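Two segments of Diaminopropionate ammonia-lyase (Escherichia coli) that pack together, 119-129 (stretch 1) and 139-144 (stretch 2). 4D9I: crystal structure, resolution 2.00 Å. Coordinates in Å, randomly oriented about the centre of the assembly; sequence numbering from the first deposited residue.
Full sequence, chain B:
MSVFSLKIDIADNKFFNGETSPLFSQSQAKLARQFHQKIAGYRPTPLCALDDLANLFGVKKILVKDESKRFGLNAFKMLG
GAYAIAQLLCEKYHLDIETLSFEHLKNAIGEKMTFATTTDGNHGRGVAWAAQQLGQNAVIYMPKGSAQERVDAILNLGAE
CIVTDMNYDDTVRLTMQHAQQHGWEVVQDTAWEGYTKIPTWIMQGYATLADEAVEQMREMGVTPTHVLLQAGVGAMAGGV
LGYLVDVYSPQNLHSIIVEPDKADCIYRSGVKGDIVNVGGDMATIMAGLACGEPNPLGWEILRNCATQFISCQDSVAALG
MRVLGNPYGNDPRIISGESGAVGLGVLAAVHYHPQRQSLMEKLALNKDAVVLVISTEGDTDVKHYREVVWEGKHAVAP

Stretch 1 (119-129) TDGNHGRGVAW
Stretch 2 139-144: VIYMPK

A recurring theme in α/β proteins is that a helix lies close against a strand where a glycine leaves room for a branched aliphatic side chain from the strand. In this diaminopropionate ammonia-lyase, helix 122-129 runs nearly antiparallel to strand 139-142, at 169° between their N-to-C directions and with a closest axial approach of 9.0 Å. In the register, Thr119 CA lies nearest Met142 CA, at 5.4 Å, and Gly124 CA nearest Ile140 CA, at 6.1 Å.

The segment leading into the helix starts extended. Thr119, at phi/psi -156/155, donates from its N to Tyr141 O at 3.0 Å, the one hydrogen bond across the contact. Thr119 O lies 3.5 Å from Met142 CA in a CA-H...O contact and 3.3 Å from Pro143 CD. Asp120 (-105/8, chi1 p) then turns the chain, and Gly121 occupies the N-cap position at 163/-86, angles at which a CB would jam against the preceding carbonyl and which therefore call for glycine.

The Thr119 side chain adopts t (chi1 -167°) and serves two environments. Its OG1 accepts from Gly121 N and from Gly124 N, each at 3.0 Å, tying the turn to the first helical turn. Its CG2 meets Ile140 CG2 at 3.4 Å and Met142 CG at 3.8 Å, so one small residue fastens the backbone with its hydroxyl and packs on the strand with its methyl.

Ile140, extended at -103/131, points its CA-to-CB bond toward the helix. With chi1 -49° and chi2 -51°, both m, its CD1 lies 3.7 Å from Gly124 O and 4.2 Å from Val127 CG1, while CG1 reaches Ala128 CB at 4.5 Å. Val127 is t, and its CA-to-CB bond also points toward the strand. Gly124 makes this fit possible: an ideal CB there would point toward the strand, 2.9 Å from Ile140 CG2 and 2.3 Å from Thr119 CG2, clashing with both.

The CA-to-CB bond of Met142 (-125/143) points sideways, but rotamer m, t, p (chi1 -60°, chi2 -170°, chi3 72°) brings its end nearer the loop. There CE lies 3.6 Å from Asp120 C and 3.8 Å from Gly121 N, covering the turn before the helix. The residues flanking Ile140 follow the strand's alternation: Val139 (t) and Tyr141 (chi1 m) direct their CA-to-CB bonds away, and Tyr141 instead contributes its carbonyl. Within the helix, Ala128 N donates to Gly124 O at 2.9 Å, so the carbonyl beside Ile140 CD1 remains paired.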

# COMPACT_ATOMS: atom_id res chain seq x y z
N THR B 119 -16.24 -23.45 9.89
CA THR B 119 -15.36 -22.60 9.11
C THR B 119 -14.70 -21.53 9.97
O THR B 119 -15.23 -21.12 11.01
CB THR B 119 -16.13 -21.89 7.99
OG1 THR B 119 -15.18 -21.30 7.07
CG2 THR B 119 -17.06 -20.80 8.57
N ASP B 120 -13.55 -21.06 9.51
CA ASP B 120 -12.94 -19.91 10.17
C ASP B 120 -13.13 -18.68 9.30
O ASP B 120 -12.58 -17.61 9.58
CB ASP B 120 -11.46 -20.19 10.50
CG ASP B 120 -10.64 -20.44 9.25
OD1 ASP B 120 -9.43 -20.73 9.39
OD2 ASP B 120 -11.20 -20.34 8.13
N GLY B 121 -13.92 -18.82 8.23
CA GLY B 121 -14.16 -17.70 7.34
C GLY B 121 -14.72 -18.02 5.97
O GLY B 121 -15.94 -17.98 5.78
N ASN B 122 -13.85 -18.33 5.02
CA ASN B 122 -14.23 -18.41 3.60
C ASN B 122 -15.06 -19.62 3.19
O ASN B 122 -16.02 -19.51 2.42
CB ASN B 122 -12.99 -18.31 2.72
CG ASN B 122 -12.27 -17.00 2.92
OD1 ASN B 122 -12.90 -15.96 3.10
ND2 ASN B 122 -10.95 -17.03 2.88
N HIS B 123 -14.68 -20.79 3.68
CA HIS B 123 -15.36 -22.00 3.29
C HIS B 123 -16.83 -21.97 3.61
O HIS B 123 -17.67 -22.30 2.76
CB HIS B 123 -14.72 -23.22 3.92
CG HIS B 123 -15.56 -24.47 3.80
ND1 HIS B 123 -15.90 -25.00 2.60
CD2 HIS B 123 -16.17 -25.26 4.78
CE1 HIS B 123 -16.69 -26.08 2.81
NE2 HIS B 123 -16.85 -26.24 4.14
N GLY B 124 -17.14 -21.59 4.85
CA GLY B 124 -18.53 -21.52 5.35
C GLY B 124 -19.32 -20.44 4.65
O GLY B 124 -20.52 -20.57 4.46
N ARG B 125 -18.62 -19.38 4.24
CA ARG B 125 -19.22 -18.31 3.45
C ARG B 125 -19.64 -18.82 2.08
O ARG B 125 -20.73 -18.49 1.61
CB ARG B 125 -18.24 -17.14 3.30
CG ARG B 125 -18.85 -15.93 2.62
CD ARG B 125 -18.03 -14.68 2.90
NE ARG B 125 -18.47 -13.55 2.09
CZ ARG B 125 -17.83 -12.39 2.03
NH1 ARG B 125 -16.73 -12.19 2.76
NH2 ARG B 125 -18.29 -11.42 1.26
N GLY B 126 -18.75 -19.59 1.44
CA GLY B 126 -19.08 -20.23 0.17
C GLY B 126 -20.27 -21.18 0.26
O GLY B 126 -21.13 -21.20 -0.65
N VAL B 127 -20.32 -21.98 1.32
CA VAL B 127 -21.48 -22.88 1.60
C VAL B 127 -22.78 -22.08 1.80
O VAL B 127 -23.82 -22.40 1.22
CB VAL B 127 -21.19 -23.82 2.80
CG1 VAL B 127 -22.44 -24.59 3.24
CG2 VAL B 127 -20.07 -24.80 2.43
N ALA B 128 -22.71 -21.04 2.62
CA ALA B 128 -23.87 -20.22 2.90
C ALA B 128 -24.38 -19.57 1.61
O ALA B 128 -25.58 -19.52 1.37
CB ALA B 128 -23.52 -19.17 3.94
N TRP B 129 -23.44 -19.09 0.80
CA TRP B 129 -23.76 -18.45 -0.47
C TRP B 129 -24.51 -19.41 -1.37
O TRP B 129 -25.56 -19.05 -1.93
CB TRP B 129 -22.49 -17.92 -1.14
CG TRP B 129 -22.76 -17.32 -2.48
CD1 TRP B 129 -23.08 -16.00 -2.77
CD2 TRP B 129 -22.80 -18.02 -3.76
NE1 TRP B 129 -23.31 -15.84 -4.12
CE2 TRP B 129 -23.15 -17.01 -4.77
CE3 TRP B 129 -22.62 -19.35 -4.16
CZ2 TRP B 129 -23.27 -17.33 -6.12
CZ3 TRP B 129 -22.75 -19.66 -5.52
CH2 TRP B 129 -23.07 -18.67 -6.47
N VAL B 139 -26.29 -24.10 8.09
CA VAL B 139 -25.98 -23.85 9.51
C VAL B 139 -24.46 -23.88 9.68
O VAL B 139 -23.83 -24.93 9.59
CB VAL B 139 -26.70 -24.85 10.46
CG1 VAL B 139 -26.43 -24.50 11.92
CG2 VAL B 139 -28.20 -24.84 10.22
N ILE B 140 -23.87 -22.71 9.91
CA ILE B 140 -22.42 -22.55 9.98
C ILE B 140 -21.94 -22.41 11.43
O ILE B 140 -22.49 -21.62 12.21
CB ILE B 140 -21.94 -21.34 9.15
CG1 ILE B 140 -22.55 -21.35 7.73
CG2 ILE B 140 -20.43 -21.26 9.10
CD1 ILE B 140 -22.42 -22.64 6.92
N TYR B 141 -20.94 -23.19 11.81
CA TYR B 141 -20.28 -23.01 13.11
C TYR B 141 -18.90 -22.34 12.92
O TYR B 141 -18.16 -22.67 11.99
CB TYR B 141 -20.16 -24.35 13.85
CG TYR B 141 -21.49 -24.96 14.28
CD1 TYR B 141 -22.69 -24.59 13.65
CD2 TYR B 141 -21.56 -25.91 15.28
CE1 TYR B 141 -23.90 -25.14 14.03
CE2 TYR B 141 -22.77 -26.47 15.66
CZ TYR B 141 -23.94 -26.08 15.03
OH TYR B 141 -25.14 -26.63 15.39
N MET B 142 -18.58 -21.38 13.78
CA MET B 142 -17.26 -20.74 13.78
C MET B 142 -16.62 -20.84 15.18
O MET B 142 -17.33 -20.78 16.19
CB MET B 142 -17.36 -19.28 13.32
CG MET B 142 -17.91 -19.09 11.90
SD MET B 142 -17.73 -17.40 11.30
CE MET B 142 -15.96 -17.37 11.04
N PRO B 143 -15.28 -21.03 15.25
CA PRO B 143 -14.63 -21.25 16.54
C PRO B 143 -14.42 -19.97 17.33
O PRO B 143 -14.53 -18.87 16.77
CB PRO B 143 -13.28 -21.87 16.16
CG PRO B 143 -13.18 -21.82 14.67
CD PRO B 143 -14.31 -21.00 14.14
N LYS B 144 -14.14 -20.12 18.63
CA LYS B 144 -13.82 -19.00 19.51
C LYS B 144 -12.74 -18.12 18.89
O LYS B 144 -11.74 -18.63 18.37
CB LYS B 144 -13.40 -19.49 20.90
CG LYS B 144 -12.06 -20.23 20.97